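DUF4847 domain-containing protein (Bacteroides vulgatus, PDB 4ZGF) is of unknown function but binds calcium and belongs to a calycin-clan family related to the MxiM-like lipocalins. Local coordinates at residues A[12-17]-A[132-137]. Residues are numbered along the deposited sequence; the frame is centred on the assembly and turned at random. Where two conformers were deposited one is given.
With BEZ (benzoic acid), chain K.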
loop_
_atom_site.group_PDB
_atom_site.type_symbol
_atom_site.label_atom_id
_atom_site.label_comp_id
_atom_site.label_asym_id
_atom_site.label_seq_id
_atom_site.Cartn_x
_atom_site.Cartn_y
_atom_site.Cartn_z
ATOM N N HIS A 12 1.754 3.434 6.703
ATOM C CA HIS A 12 1.792 4.599 5.840
ATOM C C HIS A 12 2.397 4.227 4.498
ATOM O O HIS A 12 3.403 3.506 4.451
ATOM C CB HIS A 12 2.669 5.687 6.497
ATOM C CG HIS A 12 2.163 6.198 7.793
ATOM N ND1 HIS A 12 1.360 7.307 7.881
ATOM C CD2 HIS A 12 2.359 5.733 9.051
ATOM C CE1 HIS A 12 1.111 7.513 9.154
ATOM N NE2 HIS A 12 1.691 6.582 9.883
ATOM N N VAL A 13 1.834 4.720 3.392
ATOM C CA VAL A 13 2.352 4.328 2.076
ATOM C C VAL A 13 3.756 4.906 1.839
ATOM O O VAL A 13 4.042 6.078 2.056
ATOM C CB VAL A 13 1.402 4.816 0.965
ATOM C CG1 VAL A 13 2.009 4.642 -0.409
ATOM C CG2 VAL A 13 0.100 4.055 1.042
ATOM N N VAL A 14 4.614 4.003 1.351
ATOM C CA VAL A 14 5.944 4.362 0.834
ATOM C C VAL A 14 5.851 4.602 -0.669
ATOM O O VAL A 14 6.133 5.706 -1.149
ATOM C CB VAL A 14 6.991 3.297 1.205
ATOM C CG1 VAL A 14 8.345 3.632 0.592
ATOM C CG2 VAL A 14 7.095 3.146 2.707
ATOM N N ASP A 15 5.479 3.579 -1.450
ATOM C CA ASP A 15 5.325 3.741 -2.911
ATOM C C ASP A 15 4.634 2.489 -3.436
ATOM O O ASP A 15 4.400 1.504 -2.704
ATOM C CB ASP A 15 6.715 3.935 -3.590
ATOM C CG ASP A 15 6.724 4.791 -4.857
ATOM O OD1 ASP A 15 5.682 4.882 -5.540
ATOM O OD2 ASP A 15 7.825 5.325 -5.158
ATOM N N PHE A 16 4.313 2.587 -4.719
ATOM C CA PHE A 16 3.880 1.454 -5.549
ATOM C C PHE A 16 5.091 0.973 -6.306
ATOM O O PHE A 16 5.864 1.786 -6.796
ATOM C CB PHE A 16 2.792 1.922 -6.518
ATOM C CG PHE A 16 1.522 2.395 -5.856
ATOM C CD1 PHE A 16 1.402 3.696 -5.401
ATOM C CD2 PHE A 16 0.419 1.553 -5.713
ATOM C CE1 PHE A 16 0.232 4.154 -4.795
ATOM C CE2 PHE A 16 -0.758 2.010 -5.134
ATOM C CZ PHE A 16 -0.851 3.298 -4.688
ATOM N N TYR A 17 5.283 -0.341 -6.401
ATOM C CA TYR A 17 6.480 -0.907 -6.992
ATOM C C TYR A 17 6.115 -1.767 -8.187
ATOM O O TYR A 17 5.147 -2.540 -8.144
ATOM C CB TYR A 17 7.235 -1.762 -5.958
ATOM C CG TYR A 17 7.888 -0.913 -4.870
ATOM C CD1 TYR A 17 7.130 -0.282 -3.905
ATOM C CD2 TYR A 17 9.259 -0.731 -4.834
ATOM C CE1 TYR A 17 7.702 0.520 -2.943
ATOM C CE2 TYR A 17 9.862 0.045 -3.854
ATOM C CZ TYR A 17 9.085 0.682 -2.923
ATOM O OH TYR A 17 9.606 1.501 -1.946
ATOM N N TYR A 132 3.824 -4.505 -6.224
ATOM C CA TYR A 132 3.361 -4.511 -4.833
ATOM C C TYR A 132 3.233 -3.081 -4.364
ATOM O O TYR A 132 3.807 -2.165 -4.939
ATOM C CB TYR A 132 4.275 -5.323 -3.906
ATOM C CG TYR A 132 5.736 -4.947 -3.883
ATOM C CD1 TYR A 132 6.235 -3.976 -3.021
ATOM C CD2 TYR A 132 6.639 -5.586 -4.715
ATOM C CE1 TYR A 132 7.581 -3.655 -2.985
ATOM C CE2 TYR A 132 7.981 -5.249 -4.722
ATOM C CZ TYR A 132 8.466 -4.293 -3.849
ATOM O OH TYR A 132 9.809 -4.012 -3.877
ATOM N N ILE A 133 2.486 -2.908 -3.271
ATOM C CA ILE A 133 2.485 -1.638 -2.527
ATOM C C ILE A 133 3.264 -1.912 -1.248
ATOM O O ILE A 133 3.127 -2.971 -0.617
ATOM C CB ILE A 133 1.066 -1.109 -2.304
ATOM C CG1 ILE A 133 1.104 0.237 -1.585
ATOM C CG2 ILE A 133 0.151 -2.126 -1.639
ATOM C CD1 ILE A 133 -0.249 0.943 -1.558
ATOM N N GLN A 134 4.074 -0.925 -0.843
ATOM C CA GLN A 134 4.871 -1.019 0.376
ATOM C C GLN A 134 4.454 0.063 1.355
ATOM O O GLN A 134 4.279 1.236 0.965
ATOM C CB GLN A 134 6.371 -0.926 0.071
ATOM C CG GLN A 134 7.257 -1.172 1.296
ATOM C CD GLN A 134 8.751 -1.261 1.021
ATOM O OE1 GLN A 134 9.343 -0.408 0.354
ATOM N NE2 GLN A 134 9.377 -2.278 1.579
ATOM N N PHE A 135 4.357 -0.338 2.616
ATOM C CA PHE A 135 4.057 0.566 3.729
ATOM C C PHE A 135 5.180 0.518 4.772
ATOM O O PHE A 135 5.918 -0.460 4.870
ATOM C CB PHE A 135 2.792 0.100 4.469
ATOM C CG PHE A 135 1.541 0.026 3.635
ATOM C CD1 PHE A 135 1.235 -1.104 2.907
ATOM C CD2 PHE A 135 0.618 1.071 3.626
ATOM C CE1 PHE A 135 0.037 -1.165 2.187
ATOM C CE2 PHE A 135 -0.556 0.989 2.914
ATOM C CZ PHE A 135 -0.843 -0.128 2.221
ATOM N N ALA A 136 5.231 1.581 5.570
ATOM C CA ALA A 136 6.105 1.684 6.738
ATOM C C ALA A 136 5.297 2.172 7.943
ATOM O O ALA A 136 4.153 2.630 7.790
ATOM C CB ALA A 136 7.254 2.670 6.458
ATOM N N HIS A 137 5.886 2.129 9.140
ATOM C CA HIS A 137 5.176 2.602 10.326
ATOM C C HIS A 137 5.362 4.078 10.651
ATOM O O HIS A 137 4.895 4.562 11.659
ATOM C CB HIS A 137 5.528 1.779 11.544
ATOM C CG HIS A 137 4.874 0.427 11.587
ATOM N ND1 HIS A 137 3.504 0.261 11.448
ATOM C CD2 HIS A 137 5.375 -0.801 11.803
ATOM C CE1 HIS A 137 3.206 -1.008 11.607
ATOM N NE2 HIS A 137 4.315 -1.676 11.810
HETATM C C BEZ K . 10.073 4.361 7.776
HETATM O O1 BEZ K . 9.774 5.566 7.454
HETATM O O2 BEZ K . 9.974 3.889 8.973
HETATM C C1 BEZ K . 10.577 3.440 6.697
HETATM C C2 BEZ K . 11.137 2.177 7.026
HETATM C C3 BEZ K . 11.536 1.328 5.987
HETATM C C4 BEZ K . 11.381 1.677 4.636
HETATM C C5 BEZ K . 10.801 2.960 4.283
HETATM C C6 BEZ K . 10.431 3.795 5.337
#
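D15, whose carbonyl O takes the N-H of Q134 across the pair, has its OD1 gripped by the N-H groups of F16 (F16 N to OD1 2.8 Å) and Y31. OD2 takes the side-chain amide of N32 (ND2), so both buried carboxylate oxygens are hydrogen-bonded, F16 N meeting OD1 from 23° out of the carboxylate plane. D15 is the second residue of a classic bulge: V14 N donates to Q134 O (2.8 Å), and both bulge residues thus face Q134. Beyond it, Y17 and Y132 exchange two backbone bonds. Their rings are close to parallel (9°) but slid apart, and Y17 CB sits over the centre of the Y132 ring, 3.5 Å from its centroid. The chi1 of Y132 (55°) sets CG between backbone N and carbonyl carbon, and from there the ring presents one face to Y17 CB. Y17 CE1 lies 3.6 Å from Q134 CB. An alanine at Y17 would keep its own CB contact but would probably leave Y132 CE1, now 3.3 Å from Y17 CG, and Q134 CB without their neighbour. I133 CD1 makes an off-centre CH-pi contact with the F16 ring, 4.2 Å from its centroid, and F105 of helix 100-111 covers I133 and F135. A136 CB touches C1 of the bound benzoic acid at 3.4 Å. Bulged antiparallel pairing of first and last strands is consistent with a calycin-like curled sheet.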